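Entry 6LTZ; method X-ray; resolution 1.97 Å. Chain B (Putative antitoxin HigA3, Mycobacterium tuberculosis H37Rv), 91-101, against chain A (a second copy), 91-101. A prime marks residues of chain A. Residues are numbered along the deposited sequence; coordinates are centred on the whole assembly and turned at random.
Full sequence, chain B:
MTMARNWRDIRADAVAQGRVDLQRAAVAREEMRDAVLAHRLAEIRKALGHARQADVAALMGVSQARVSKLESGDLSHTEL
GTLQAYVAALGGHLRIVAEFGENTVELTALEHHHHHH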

# COMPACT_ATOMS: atom_id res chain seq x y z
N GLY B 91 -11.34 -1.96 -11.66
CA GLY B 91 -12.30 -0.87 -11.78
C GLY B 91 -12.36 0.01 -10.55
O GLY B 91 -13.27 0.82 -10.40
N GLY B 92 -11.38 -0.15 -9.67
CA GLY B 92 -11.37 0.63 -8.44
C GLY B 92 -10.18 1.57 -8.33
O GLY B 92 -9.42 1.74 -9.28
N HIS B 93 -10.02 2.19 -7.17
CA HIS B 93 -8.84 3.00 -6.91
C HIS B 93 -8.36 2.78 -5.49
O HIS B 93 -9.13 2.36 -4.62
CB HIS B 93 -9.13 4.48 -7.16
CG HIS B 93 -10.13 5.07 -6.22
ND1 HIS B 93 -11.49 4.96 -6.41
CD2 HIS B 93 -9.97 5.79 -5.08
CE1 HIS B 93 -12.12 5.58 -5.43
NE2 HIS B 93 -11.22 6.09 -4.61
N LEU B 94 -7.08 3.05 -5.26
CA LEU B 94 -6.49 2.90 -3.93
C LEU B 94 -6.70 4.14 -3.08
O LEU B 94 -6.48 5.26 -3.54
CB LEU B 94 -4.99 2.63 -4.04
CG LEU B 94 -4.49 1.21 -4.24
CD1 LEU B 94 -2.96 1.22 -4.26
CD2 LEU B 94 -5.01 0.29 -3.15
N ARG B 95 -7.13 3.93 -1.84
CA ARG B 95 -6.99 4.96 -0.82
C ARG B 95 -5.94 4.49 0.18
O ARG B 95 -6.10 3.45 0.82
CB ARG B 95 -8.32 5.26 -0.13
CG ARG B 95 -8.87 6.64 -0.48
CD ARG B 95 -10.16 6.97 0.27
NE ARG B 95 -9.92 7.55 1.59
CZ ARG B 95 -10.17 6.92 2.74
NH1 ARG B 95 -10.67 5.70 2.73
NH2 ARG B 95 -9.93 7.53 3.89
N ILE B 96 -4.85 5.25 0.27
CA ILE B 96 -3.77 4.94 1.20
C ILE B 96 -3.79 5.94 2.34
O ILE B 96 -3.53 7.13 2.15
CB ILE B 96 -2.40 4.97 0.51
CG1 ILE B 96 -2.38 3.97 -0.65
CG2 ILE B 96 -1.30 4.65 1.51
CD1 ILE B 96 -1.18 4.13 -1.55
N VAL B 97 -4.10 5.44 3.53
CA VAL B 97 -4.34 6.28 4.68
C VAL B 97 -3.38 5.93 5.81
O VAL B 97 -3.05 4.76 6.01
CB VAL B 97 -5.81 6.16 5.14
CG1 VAL B 97 -5.97 6.47 6.62
CG2 VAL B 97 -6.69 7.07 4.29
N ALA B 98 -2.92 6.94 6.51
CA ALA B 98 -2.15 6.72 7.72
C ALA B 98 -2.85 7.39 8.90
O ALA B 98 -3.06 8.61 8.90
CB ALA B 98 -0.74 7.23 7.55
N GLU B 99 -3.24 6.59 9.88
CA GLU B 99 -3.91 7.10 11.06
C GLU B 99 -2.90 7.54 12.11
O GLU B 99 -2.03 6.77 12.52
CB GLU B 99 -4.83 6.05 11.65
CG GLU B 99 -5.91 5.57 10.71
CD GLU B 99 -6.87 4.61 11.37
OE1 GLU B 99 -6.41 3.82 12.23
OE2 GLU B 99 -8.07 4.64 11.03
N PHE B 100 -3.01 8.79 12.53
CA PHE B 100 -2.16 9.33 13.58
C PHE B 100 -3.02 9.88 14.69
O PHE B 100 -3.63 10.94 14.55
CB PHE B 100 -1.23 10.40 13.00
CG PHE B 100 -0.26 9.86 11.99
CD1 PHE B 100 0.93 9.27 12.39
CD2 PHE B 100 -0.56 9.92 10.64
CE1 PHE B 100 1.82 8.76 11.45
CE2 PHE B 100 0.33 9.41 9.70
CZ PHE B 100 1.51 8.82 10.11
N GLY B 101 -3.09 9.15 15.79
CA GLY B 101 -4.00 9.48 16.87
C GLY B 101 -5.42 9.29 16.40
O GLY B 101 -5.80 8.20 15.98
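Chain A, residues 91-101: GGHLRIVAEFG

The same strand from two copies pairs with itself, so Ile96 sits against Ile96′ at the centre, CA to CA 4.7 Å. Chain A is extended through its paired residues as far as Phe100′ and runs antiparallel to strand 93-100 of chain B. The N-to-C directions differ by 153°, and the axes approach to 4.6 Å. From the centre the register runs outward: Arg95 faces Val97′, Leu94 faces Ala98′ and His93 faces Glu99′, with the reciprocal pairs beyond Ile96.

Eight backbone hydrogen bonds hold the strands. Arg95′ N donates to Val97 O at 2.7 Å, and Val97 N returns to Arg95′ O at 2.8 Å. On the other side of the centre, Val97′ N reaches Arg95 O at 2.9 Å. Towards the ends, Glu99′ N bonds His93 O at 2.8 Å, and His93′ N bonds Glu99 O at 2.9 Å.

Leu94′, Ile96′ and Ala98′ share one face of the sheet; Ile96′ CG2 packs on Leu94 CD2 at 3.6 Å. The other face carries Glu99′. Its OE1 makes a long salt bridge to Arg95 NH1, 3.7 Å, while its OE2 accepts a weak hydrogen bond from His93 NE2 at 2.6 Å.

Beyond the paired residues, Phe100′ CD1 lies 3.4 Å from Gly92 CA. A CB on Gly92 would clash with that ring.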

# COMPACT_ATOMS: atom_id res chain seq x y z
N GLY A 91 4.91 6.46 14.36
CA GLY A 91 3.92 6.34 15.43
C GLY A 91 2.50 6.18 14.91
O GLY A 91 1.54 6.24 15.68
N GLY A 92 2.36 5.99 13.61
CA GLY A 92 1.04 5.87 13.02
C GLY A 92 0.65 4.47 12.60
O GLY A 92 1.39 3.51 12.83
N HIS A 93 -0.52 4.35 11.98
CA HIS A 93 -1.04 3.06 11.53
C HIS A 93 -1.48 3.16 10.07
O HIS A 93 -2.36 3.94 9.73
CB HIS A 93 -2.21 2.61 12.40
CG HIS A 93 -2.83 1.32 11.97
ND1 HIS A 93 -2.13 0.12 11.96
CD2 HIS A 93 -4.08 1.03 11.54
CE1 HIS A 93 -2.93 -0.84 11.54
NE2 HIS A 93 -4.11 -0.32 11.27
N LEU A 94 -0.83 2.38 9.22
CA LEU A 94 -1.14 2.38 7.80
C LEU A 94 -2.43 1.61 7.52
O LEU A 94 -2.61 0.50 8.01
CB LEU A 94 0.01 1.77 7.00
CG LEU A 94 -0.22 1.61 5.50
CD1 LEU A 94 -0.32 2.97 4.85
CD2 LEU A 94 0.90 0.79 4.89
N ARG A 95 -3.31 2.21 6.74
CA ARG A 95 -4.47 1.50 6.22
C ARG A 95 -4.53 1.67 4.71
O ARG A 95 -4.31 2.76 4.19
CB ARG A 95 -5.77 1.98 6.86
CG ARG A 95 -5.90 1.61 8.33
CD ARG A 95 -7.13 2.25 8.96
NE ARG A 95 -8.37 1.57 8.63
CZ ARG A 95 -9.40 2.15 8.02
NH1 ARG A 95 -9.34 3.43 7.67
NH2 ARG A 95 -10.49 1.44 7.75
N ILE A 96 -4.81 0.57 4.02
CA ILE A 96 -4.98 0.61 2.57
C ILE A 96 -6.35 0.06 2.23
O ILE A 96 -6.73 -1.04 2.65
CB ILE A 96 -3.90 -0.19 1.85
CG1 ILE A 96 -2.53 0.43 2.12
CG2 ILE A 96 -4.18 -0.21 0.34
CD1 ILE A 96 -1.39 -0.32 1.49
N VAL A 97 -7.10 0.84 1.48
CA VAL A 97 -8.46 0.48 1.12
C VAL A 97 -8.59 0.49 -0.40
O VAL A 97 -8.21 1.46 -1.06
CB VAL A 97 -9.47 1.46 1.75
CG1 VAL A 97 -10.83 1.31 1.11
CG2 VAL A 97 -9.55 1.24 3.26
N ALA A 98 -9.10 -0.61 -0.95
CA ALA A 98 -9.42 -0.65 -2.37
C ALA A 98 -10.87 -0.23 -2.53
O ALA A 98 -11.78 -0.93 -2.09
CB ALA A 98 -9.19 -2.03 -2.95
N GLU A 99 -11.10 0.93 -3.14
CA GLU A 99 -12.45 1.47 -3.23
C GLU A 99 -13.10 1.10 -4.56
O GLU A 99 -12.57 1.39 -5.62
CB GLU A 99 -12.43 2.98 -3.04
CG GLU A 99 -12.00 3.39 -1.64
CD GLU A 99 -12.29 4.84 -1.35
OE1 GLU A 99 -12.78 5.14 -0.23
OE2 GLU A 99 -12.03 5.69 -2.22
N PHE A 100 -14.26 0.46 -4.48
CA PHE A 100 -14.97 -0.00 -5.67
C PHE A 100 -16.39 0.57 -5.75
O PHE A 100 -17.35 -0.17 -5.98
CB PHE A 100 -15.00 -1.53 -5.70
CG PHE A 100 -13.63 -2.17 -5.82
CD1 PHE A 100 -12.91 -2.08 -7.00
CD2 PHE A 100 -13.08 -2.87 -4.76
CE1 PHE A 100 -11.66 -2.66 -7.12
CE2 PHE A 100 -11.82 -3.46 -4.88
CZ PHE A 100 -11.11 -3.35 -6.06
N GLY A 101 -16.51 1.88 -5.57
CA GLY A 101 -17.81 2.53 -5.57
C GLY A 101 -18.63 2.15 -4.36
O GLY A 101 -18.29 2.50 -3.23